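Local coordinates for probable ABC transporter phosphite binding protein PhnD1 (Prochlorococcus marinus str. MIT 9301, PDB 5LQ5) that binds inorganic phosphite strongly, and methylphosphonate and phosphate only very weakly, probably as the solute-binding component of an ABC transporter, at residues Ile81-Ile86 / Glu202-His207. Sequence-based numbering, arbitrary orientation.
Sequences IAQRDI and EYVDYH. With PO3 (phosphite ion), chain B.
Arg84 and Tyr206 run side by side, the guanidinium and ring planes 76° apart, with Arg84 NH2 obliquely 3.4 Å from Tyr206 CD2; Tyr206 CG, anti to its carbonyl carbon (chi1 -66°), sets the ring there. Ile86 CG2 lies over one guanidinium face, offset toward its rim; Arg84 NE forms a salt bridge with Asp87 and Arg84 NH1 hydrogen-bonds Phe247 O. The Tyr206 ring meets Trp62 at about 15°, and Tyr206 OH, hydrogen-bonded to Asp13 and Asn176, lies 3.6 Å from phosphite P. The His207 ring stacks with Tyr260; Asp205 O sits at the His207 ring edge, in plane, and accepts from His207 ND1 (3.1 Å), which probably helps hold the backbone of Asp205, whose OD2 lies 2.5 Å from phosphite O1. An alanine in place of Tyr206 would probably open a gap between Arg84, Trp62 and the anion, leaving Asp13 and Asn176 without their hydroxyl partner. A water oxygen donates to Gln83 OE1 (2.8 Å) and Tyr206 O (2.7 Å), bridging the segments; Gln259 also bonds Gln83 OE1. Ala82 O approaches His207 CA at 3.3 Å, where strand 79-84 runs antiparallel beside strand 207-210. The loop after strand 194-199, of the other sheet, brings Asp205 and Tyr206 to the phosphite site between the two lobes.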
loop_
_atom_site.group_PDB
_atom_site.type_symbol
_atom_site.label_atom_id
_atom_site.label_comp_id
_atom_site.label_asym_id
_atom_site.label_seq_id
_atom_site.Cartn_x
_atom_site.Cartn_y
_atom_site.Cartn_z
ATOM N N ILE A 81 -8.278 11.015 5.966
ATOM C CA ILE A 81 -8.685 12.042 4.969
ATOM C C ILE A 81 -9.489 11.509 3.789
ATOM O O ILE A 81 -10.528 12.073 3.468
ATOM C CB ILE A 81 -7.450 12.832 4.461
ATOM C CG1 ILE A 81 -6.826 13.658 5.591
ATOM C CG2 ILE A 81 -7.780 13.715 3.262
ATOM C CD1 ILE A 81 -7.608 14.892 6.006
ATOM N N ALA A 82 -8.985 10.483 3.125
ATOM C CA ALA A 82 -9.545 9.976 1.873
ATOM C C ALA A 82 -8.969 8.607 1.501
ATOM O O ALA A 82 -7.956 8.162 2.060
ATOM C CB ALA A 82 -9.258 10.957 0.748
ATOM N N GLN A 83 -9.620 7.948 0.560
ATOM C CA GLN A 83 -9.190 6.683 -0.015
ATOM C C GLN A 83 -9.666 6.666 -1.468
ATOM O O GLN A 83 -10.306 7.616 -1.910
ATOM C CB GLN A 83 -9.752 5.488 0.784
ATOM C CG GLN A 83 -11.269 5.327 0.635
ATOM C CD GLN A 83 -11.917 4.263 1.500
ATOM O OE1 GLN A 83 -11.412 3.170 1.628
ATOM N NE2 GLN A 83 -13.100 4.565 2.037
ATOM N N ARG A 84 -9.357 5.599 -2.181
ATOM C CA ARG A 84 -9.954 5.310 -3.503
ATOM C C ARG A 84 -11.134 4.366 -3.355
ATOM O O ARG A 84 -11.271 3.687 -2.353
ATOM C CB ARG A 84 -8.922 4.733 -4.466
ATOM C CG ARG A 84 -7.642 5.554 -4.564
ATOM C CD ARG A 84 -6.473 4.798 -5.183
ATOM N NE ARG A 84 -6.098 3.638 -4.377
ATOM C CZ ARG A 84 -5.099 2.811 -4.660
ATOM N NH1 ARG A 84 -4.362 2.976 -5.745
ATOM N NH2 ARG A 84 -4.832 1.806 -3.844
ATOM N N ASP A 85 -11.992 4.305 -4.372
ATOM C CA ASP A 85 -13.086 3.321 -4.358
ATOM C C ASP A 85 -12.561 1.910 -4.157
ATOM O O ASP A 85 -13.109 1.163 -3.359
ATOM C CB ASP A 85 -13.921 3.363 -5.649
ATOM C CG ASP A 85 -14.816 4.578 -5.715
ATOM O OD1 ASP A 85 -15.805 4.645 -4.944
ATOM O OD2 ASP A 85 -14.521 5.479 -6.524
ATOM N N ILE A 86 -11.481 1.580 -4.852
ATOM C CA ILE A 86 -10.872 0.237 -4.757
ATOM C C ILE A 86 -10.348 -0.139 -3.361
ATOM O O ILE A 86 -10.321 -1.319 -2.978
ATOM C CB ILE A 86 -9.781 -0.005 -5.834
ATOM C CG1 ILE A 86 -9.410 -1.491 -5.879
ATOM C CG2 ILE A 86 -8.543 0.863 -5.650
ATOM C CD1 ILE A 86 -10.601 -2.412 -6.075
ATOM N N GLU A 202 -11.699 -9.793 -0.698
ATOM C CA GLU A 202 -11.571 -8.336 -0.483
ATOM C C GLU A 202 -11.338 -7.952 0.973
ATOM O O GLU A 202 -11.781 -8.649 1.894
ATOM C CB GLU A 202 -12.836 -7.595 -0.942
ATOM C CG GLU A 202 -13.133 -7.750 -2.430
ATOM C CD GLU A 202 -14.611 -7.652 -2.794
ATOM O OE1 GLU A 202 -15.481 -8.093 -2.018
ATOM O OE2 GLU A 202 -14.907 -7.141 -3.893
ATOM N N TYR A 203 -10.674 -6.813 1.140
ATOM C CA TYR A 203 -10.373 -6.219 2.448
ATOM C C TYR A 203 -10.130 -4.706 2.220
ATOM O O TYR A 203 -10.041 -4.257 1.088
ATOM C CB TYR A 203 -9.161 -6.918 3.148
ATOM C CG TYR A 203 -7.961 -6.997 2.262
ATOM C CD1 TYR A 203 -7.098 -5.901 2.168
ATOM C CD2 TYR A 203 -7.713 -8.122 1.456
ATOM C CE1 TYR A 203 -6.010 -5.928 1.321
ATOM C CE2 TYR A 203 -6.612 -8.160 0.609
ATOM C CZ TYR A 203 -5.774 -7.043 0.531
ATOM O OH TYR A 203 -4.690 -7.035 -0.321
ATOM N N VAL A 204 -9.980 -3.941 3.305
ATOM C CA VAL A 204 -9.735 -2.481 3.191
ATOM C C VAL A 204 -8.224 -2.222 3.144
ATOM O O VAL A 204 -7.472 -2.924 3.796
ATOM C CB VAL A 204 -10.366 -1.679 4.350
ATOM C CG1 VAL A 204 -9.639 -1.896 5.658
ATOM C CG2 VAL A 204 -10.382 -0.212 4.023
ATOM N N ASP A 205 -7.780 -1.198 2.416
ATOM C CA ASP A 205 -6.339 -0.943 2.315
ATOM C C ASP A 205 -5.975 0.551 2.371
ATOM O O ASP A 205 -5.953 1.156 3.467
ATOM C CB ASP A 205 -5.727 -1.712 1.136
ATOM C CG ASP A 205 -4.185 -1.869 1.256
ATOM O OD1 ASP A 205 -3.564 -1.257 2.176
ATOM O OD2 ASP A 205 -3.605 -2.679 0.485
ATOM N N TYR A 206 -5.585 1.126 1.235
ATOM C CA TYR A 206 -4.862 2.387 1.277
ATOM C C TYR A 206 -5.709 3.579 1.665
ATOM O O TYR A 206 -6.907 3.628 1.383
ATOM C CB TYR A 206 -4.207 2.692 -0.064
ATOM C CG TYR A 206 -3.106 1.758 -0.501
ATOM C CD1 TYR A 206 -1.789 2.156 -0.398
ATOM C CD2 TYR A 206 -3.363 0.526 -1.086
ATOM C CE1 TYR A 206 -0.747 1.358 -0.818
ATOM C CE2 TYR A 206 -2.321 -0.317 -1.511
ATOM C CZ TYR A 206 -1.018 0.117 -1.409
ATOM O OH TYR A 206 -0.014 -0.747 -1.860
ATOM N N HIS A 207 -5.066 4.552 2.304
ATOM C CA HIS A 207 -5.706 5.797 2.704
ATOM C C HIS A 207 -4.738 6.889 3.082
ATOM O O HIS A 207 -3.612 6.617 3.526
ATOM C CB HIS A 207 -6.691 5.551 3.847
ATOM C CG HIS A 207 -6.092 4.984 5.101
ATOM N ND1 HIS A 207 -5.652 3.678 5.203
ATOM C CD2 HIS A 207 -5.939 5.523 6.330
ATOM C CE1 HIS A 207 -5.221 3.462 6.436
ATOM N NE2 HIS A 207 -5.391 4.562 7.138
HETATM P P PO3 B . -0.043 -2.057 1.458
HETATM O O1 PO3 B . -1.129 -3.006 0.851
HETATM O O2 PO3 B . -0.092 -1.931 3.036
HETATM O O3 PO3 B . 1.379 -2.436 0.959
HETATM O O HOH W 1 -8.921 2.428 2.715
#